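Local coordinates for DNA mismatch repair protein MUTS (PDB 1EWQ) that binds mismatched DNA, probably recognising the mismatch, and takes part in its repair with a weak ATPase activity, at residues Ala131-Gly144 with Phe147-Lys161. Numbering follows the deposited sequence.
Sequences ANYLAAIATGDGWG and FLDVSTGEFKGTVLK
Antiparallel pairing on both sides of a central strand joins Ala131-Gly144 to Phe147-Lys161, at the middle of the mixed sheet of MutS domain II. At one end Leu134 and Leu148 form a hydrogen-bonded pair, the nearly straight Leu134 N to Leu148 O bond measuring 2.9 Å; at the other, Trp143 and Leu160 pair likewise, with Trp143 N 2.8 Å from Leu160 O. Strands 134-139, 143-149 and 154-160 thus make a three-stranded meander of two consecutive hairpins, continued beyond strand 134-139 by the parallel strand 177-180. A G1 beta bulge, in which Gly153 and Glu154 both face Asp149, closes the second hairpin. Tyr133 reaches across strand 143-149 to the third strand: with CG beside its backbone N (chi1 -62°), the ring takes the edge of Phe147 against its face, centroids 5.5 Å apart and planes at 55°. Its OH donates to Glu154 OE1 at 2.7 Å, arriving from above the carboxylate plane. Phe147 also lays CE2 3.6 Å from Ala135 CB, and His173 of helix 163-173 stacks on its ring. Leu134 and Leu148 point to the other side of the sheet, where helix 215-232 packs on them. Asp149 swings its carboxylate anti to its own nitrogen (chi1 -176°), and OD2 accepts from Asn132 N at 3.0 Å; OD1 takes the Ser151 hydroxyl at 2.8 Å on its syn side, tilted somewhat out of the carboxylate plane. Ser151 OG is bonded in turn to Arg334, tying this end of the hairpin to helix 332-340.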
# COMPACT_ATOMS: atom_id res chain seq x y z
N ALA C 131 -3.45 16.18 15.77
CA ALA C 131 -2.71 17.38 15.46
C ALA C 131 -1.91 17.11 14.19
O ALA C 131 -1.43 15.99 13.98
CB ALA C 131 -1.78 17.74 16.60
N ASN C 132 -1.77 18.12 13.35
CA ASN C 132 -1.04 18.00 12.11
C ASN C 132 0.10 19.02 12.18
O ASN C 132 -0.12 20.22 12.00
CB ASN C 132 -1.98 18.29 10.94
CG ASN C 132 -1.38 17.93 9.62
OD1 ASN C 132 -1.12 18.80 8.78
ND2 ASN C 132 -1.16 16.64 9.40
N TYR C 133 1.31 18.54 12.44
CA TYR C 133 2.44 19.43 12.60
C TYR C 133 3.41 19.61 11.45
O TYR C 133 3.79 18.66 10.77
CB TYR C 133 3.30 19.01 13.80
CG TYR C 133 2.64 19.06 15.16
CD1 TYR C 133 2.43 17.88 15.89
CD2 TYR C 133 2.27 20.27 15.74
CE1 TYR C 133 1.86 17.92 17.17
CE2 TYR C 133 1.70 20.31 17.02
CZ TYR C 133 1.50 19.13 17.72
OH TYR C 133 0.94 19.18 18.98
N LEU C 134 3.82 20.87 11.27
CA LEU C 134 4.86 21.23 10.32
C LEU C 134 5.97 21.40 11.35
O LEU C 134 5.78 22.06 12.36
CB LEU C 134 4.60 22.58 9.65
CG LEU C 134 5.79 23.16 8.86
CD1 LEU C 134 6.16 22.24 7.72
CD2 LEU C 134 5.44 24.54 8.33
N ALA C 135 7.12 20.78 11.12
CA ALA C 135 8.23 20.89 12.05
C ALA C 135 9.44 21.53 11.37
O ALA C 135 9.61 21.42 10.15
CB ALA C 135 8.59 19.51 12.60
N ALA C 136 10.27 22.21 12.16
CA ALA C 136 11.48 22.85 11.66
C ALA C 136 12.63 22.58 12.62
O ALA C 136 12.49 22.75 13.84
CB ALA C 136 11.26 24.35 11.50
N ILE C 137 13.77 22.16 12.06
CA ILE C 137 14.98 21.84 12.81
C ILE C 137 16.15 22.71 12.31
O ILE C 137 16.40 22.80 11.10
CB ILE C 137 15.37 20.35 12.60
CG1 ILE C 137 14.31 19.43 13.22
CG2 ILE C 137 16.74 20.08 13.20
CD1 ILE C 137 14.46 17.96 12.85
N ALA C 138 16.87 23.32 13.24
CA ALA C 138 18.01 24.16 12.90
C ALA C 138 19.09 24.07 13.98
O ALA C 138 18.86 23.48 15.03
CB ALA C 138 17.57 25.61 12.73
N THR C 139 20.25 24.64 13.70
CA THR C 139 21.35 24.64 14.65
C THR C 139 21.71 26.06 15.04
O THR C 139 21.24 27.01 14.43
CB THR C 139 22.61 23.97 14.06
OG1 THR C 139 23.05 24.73 12.93
CG2 THR C 139 22.30 22.55 13.64
N GLY C 140 22.55 26.21 16.06
CA GLY C 140 22.92 27.54 16.49
C GLY C 140 22.80 27.66 17.99
O GLY C 140 21.83 28.21 18.51
N ASP C 141 23.80 27.12 18.69
CA ASP C 141 23.84 27.11 20.14
C ASP C 141 22.87 26.04 20.63
O ASP C 141 22.06 26.28 21.52
CB ASP C 141 23.45 28.48 20.72
CG ASP C 141 24.40 29.58 20.31
OD1 ASP C 141 25.63 29.33 20.33
OD2 ASP C 141 23.93 30.70 19.98
N GLY C 142 22.98 24.86 20.02
CA GLY C 142 22.11 23.74 20.36
C GLY C 142 21.21 23.36 19.20
O GLY C 142 21.29 23.97 18.12
N TRP C 143 20.37 22.34 19.39
CA TRP C 143 19.45 21.94 18.33
C TRP C 143 18.08 22.59 18.54
O TRP C 143 17.38 22.30 19.51
CB TRP C 143 19.29 20.41 18.29
CG TRP C 143 20.54 19.66 17.93
CD1 TRP C 143 21.51 19.22 18.78
CD2 TRP C 143 20.95 19.24 16.62
NE1 TRP C 143 22.49 18.55 18.09
CE2 TRP C 143 22.17 18.55 16.76
CE3 TRP C 143 20.40 19.38 15.34
CZ2 TRP C 143 22.86 18.00 15.67
CZ3 TRP C 143 21.08 18.84 14.24
CH2 TRP C 143 22.30 18.16 14.42
N GLY C 144 17.71 23.48 17.62
CA GLY C 144 16.42 24.15 17.71
C GLY C 144 15.36 23.33 17.00
O GLY C 144 15.55 22.90 15.87
N PHE C 147 7.49 23.54 16.22
CA PHE C 147 6.33 22.98 15.56
C PHE C 147 5.26 24.03 15.36
O PHE C 147 5.15 24.99 16.13
CB PHE C 147 5.72 21.85 16.40
CG PHE C 147 6.65 20.71 16.66
CD1 PHE C 147 7.34 20.62 17.85
CD2 PHE C 147 6.83 19.71 15.70
CE1 PHE C 147 8.21 19.56 18.10
CE2 PHE C 147 7.70 18.65 15.94
CZ PHE C 147 8.39 18.57 17.14
N LEU C 148 4.46 23.83 14.32
CA LEU C 148 3.35 24.71 14.03
C LEU C 148 2.23 23.85 13.47
O LEU C 148 2.47 23.01 12.60
CB LEU C 148 3.71 25.78 12.98
CG LEU C 148 2.51 26.61 12.49
CD1 LEU C 148 1.91 27.42 13.66
CD2 LEU C 148 2.96 27.56 11.37
N ASP C 149 1.03 24.03 14.01
CA ASP C 149 -0.15 23.32 13.52
C ASP C 149 -0.97 24.48 13.00
O ASP C 149 -1.61 25.21 13.76
CB ASP C 149 -0.91 22.60 14.64
CG ASP C 149 -2.07 21.78 14.11
OD1 ASP C 149 -2.66 22.18 13.08
OD2 ASP C 149 -2.39 20.73 14.72
N VAL C 150 -0.91 24.66 11.69
CA VAL C 150 -1.60 25.75 11.04
C VAL C 150 -3.12 25.71 11.21
O VAL C 150 -3.76 26.76 11.18
CB VAL C 150 -1.24 25.79 9.53
CG1 VAL C 150 -1.78 27.04 8.89
CG2 VAL C 150 0.28 25.71 9.36
N SER C 151 -3.70 24.52 11.41
CA SER C 151 -5.15 24.43 11.56
C SER C 151 -5.65 24.85 12.94
O SER C 151 -6.83 25.13 13.11
CB SER C 151 -5.65 23.00 11.27
OG SER C 151 -5.38 22.12 12.35
N THR C 152 -4.76 24.89 13.93
CA THR C 152 -5.17 25.29 15.28
C THR C 152 -4.41 26.50 15.80
O THR C 152 -4.87 27.19 16.71
CB THR C 152 -4.95 24.15 16.30
OG1 THR C 152 -3.55 23.93 16.47
CG2 THR C 152 -5.61 22.86 15.81
N GLY C 153 -3.26 26.77 15.21
CA GLY C 153 -2.46 27.90 15.65
C GLY C 153 -1.46 27.47 16.71
O GLY C 153 -0.70 28.31 17.21
N GLU C 154 -1.46 26.19 17.08
CA GLU C 154 -0.51 25.72 18.09
C GLU C 154 0.87 26.05 17.53
O GLU C 154 1.21 25.70 16.40
CB GLU C 154 -0.63 24.22 18.35
CG GLU C 154 0.24 23.78 19.51
CD GLU C 154 0.03 22.33 19.95
OE1 GLU C 154 -0.48 21.51 19.14
OE2 GLU C 154 0.39 22.01 21.11
N PHE C 155 1.66 26.72 18.36
CA PHE C 155 2.98 27.20 17.96
C PHE C 155 3.93 27.01 19.15
O PHE C 155 3.84 27.72 20.16
CB PHE C 155 2.78 28.68 17.59
CG PHE C 155 3.95 29.32 16.92
CD1 PHE C 155 4.78 28.60 16.07
CD2 PHE C 155 4.16 30.69 17.07
CE1 PHE C 155 5.81 29.24 15.38
CE2 PHE C 155 5.18 31.33 16.39
CZ PHE C 155 6.01 30.61 15.54
N LYS C 156 4.86 26.06 19.03
CA LYS C 156 5.78 25.76 20.11
C LYS C 156 7.14 25.24 19.65
O LYS C 156 7.32 24.81 18.50
CB LYS C 156 5.15 24.74 21.06
CG LYS C 156 4.72 23.45 20.38
CD LYS C 156 4.34 22.38 21.38
CE LYS C 156 3.95 21.09 20.69
NZ LYS C 156 3.63 20.02 21.69
N GLY C 157 8.10 25.27 20.57
CA GLY C 157 9.43 24.79 20.24
C GLY C 157 10.32 24.73 21.45
O GLY C 157 9.95 25.20 22.52
N THR C 158 11.50 24.16 21.26
CA THR C 158 12.46 24.03 22.34
C THR C 158 13.86 23.85 21.78
O THR C 158 14.06 23.76 20.57
CB THR C 158 12.10 22.80 23.22
OG1 THR C 158 12.99 22.75 24.35
CG2 THR C 158 12.25 21.52 22.43
N VAL C 159 14.85 23.82 22.66
CA VAL C 159 16.21 23.61 22.24
C VAL C 159 16.67 22.35 22.96
O VAL C 159 16.30 22.13 24.11
CB VAL C 159 17.13 24.80 22.62
CG1 VAL C 159 18.58 24.46 22.29
CG2 VAL C 159 16.72 26.04 21.85
N LEU C 160 17.44 21.52 22.27
CA LEU C 160 17.94 20.29 22.86
C LEU C 160 19.45 20.28 22.72
O LEU C 160 20.00 20.87 21.79
CB LEU C 160 17.31 19.09 22.16
CG LEU C 160 15.79 19.15 22.28
CD1 LEU C 160 15.19 19.48 20.93
CD2 LEU C 160 15.26 17.85 22.83
N LYS C 161 20.12 19.60 23.64
CA LYS C 161 21.58 19.54 23.64
C LYS C 161 22.19 18.52 22.72
O LYS C 161 23.28 18.74 22.17
CB LYS C 161 22.08 19.31 25.06
CG LYS C 161 21.02 18.74 25.99
CD LYS C 161 20.47 17.41 25.48
CE LYS C 161 19.01 17.30 25.87
NZ LYS C 161 18.33 18.53 25.41
O HOH W 1 -0.12 22.36 10.21
O HOH W 2 0.42 19.81 22.13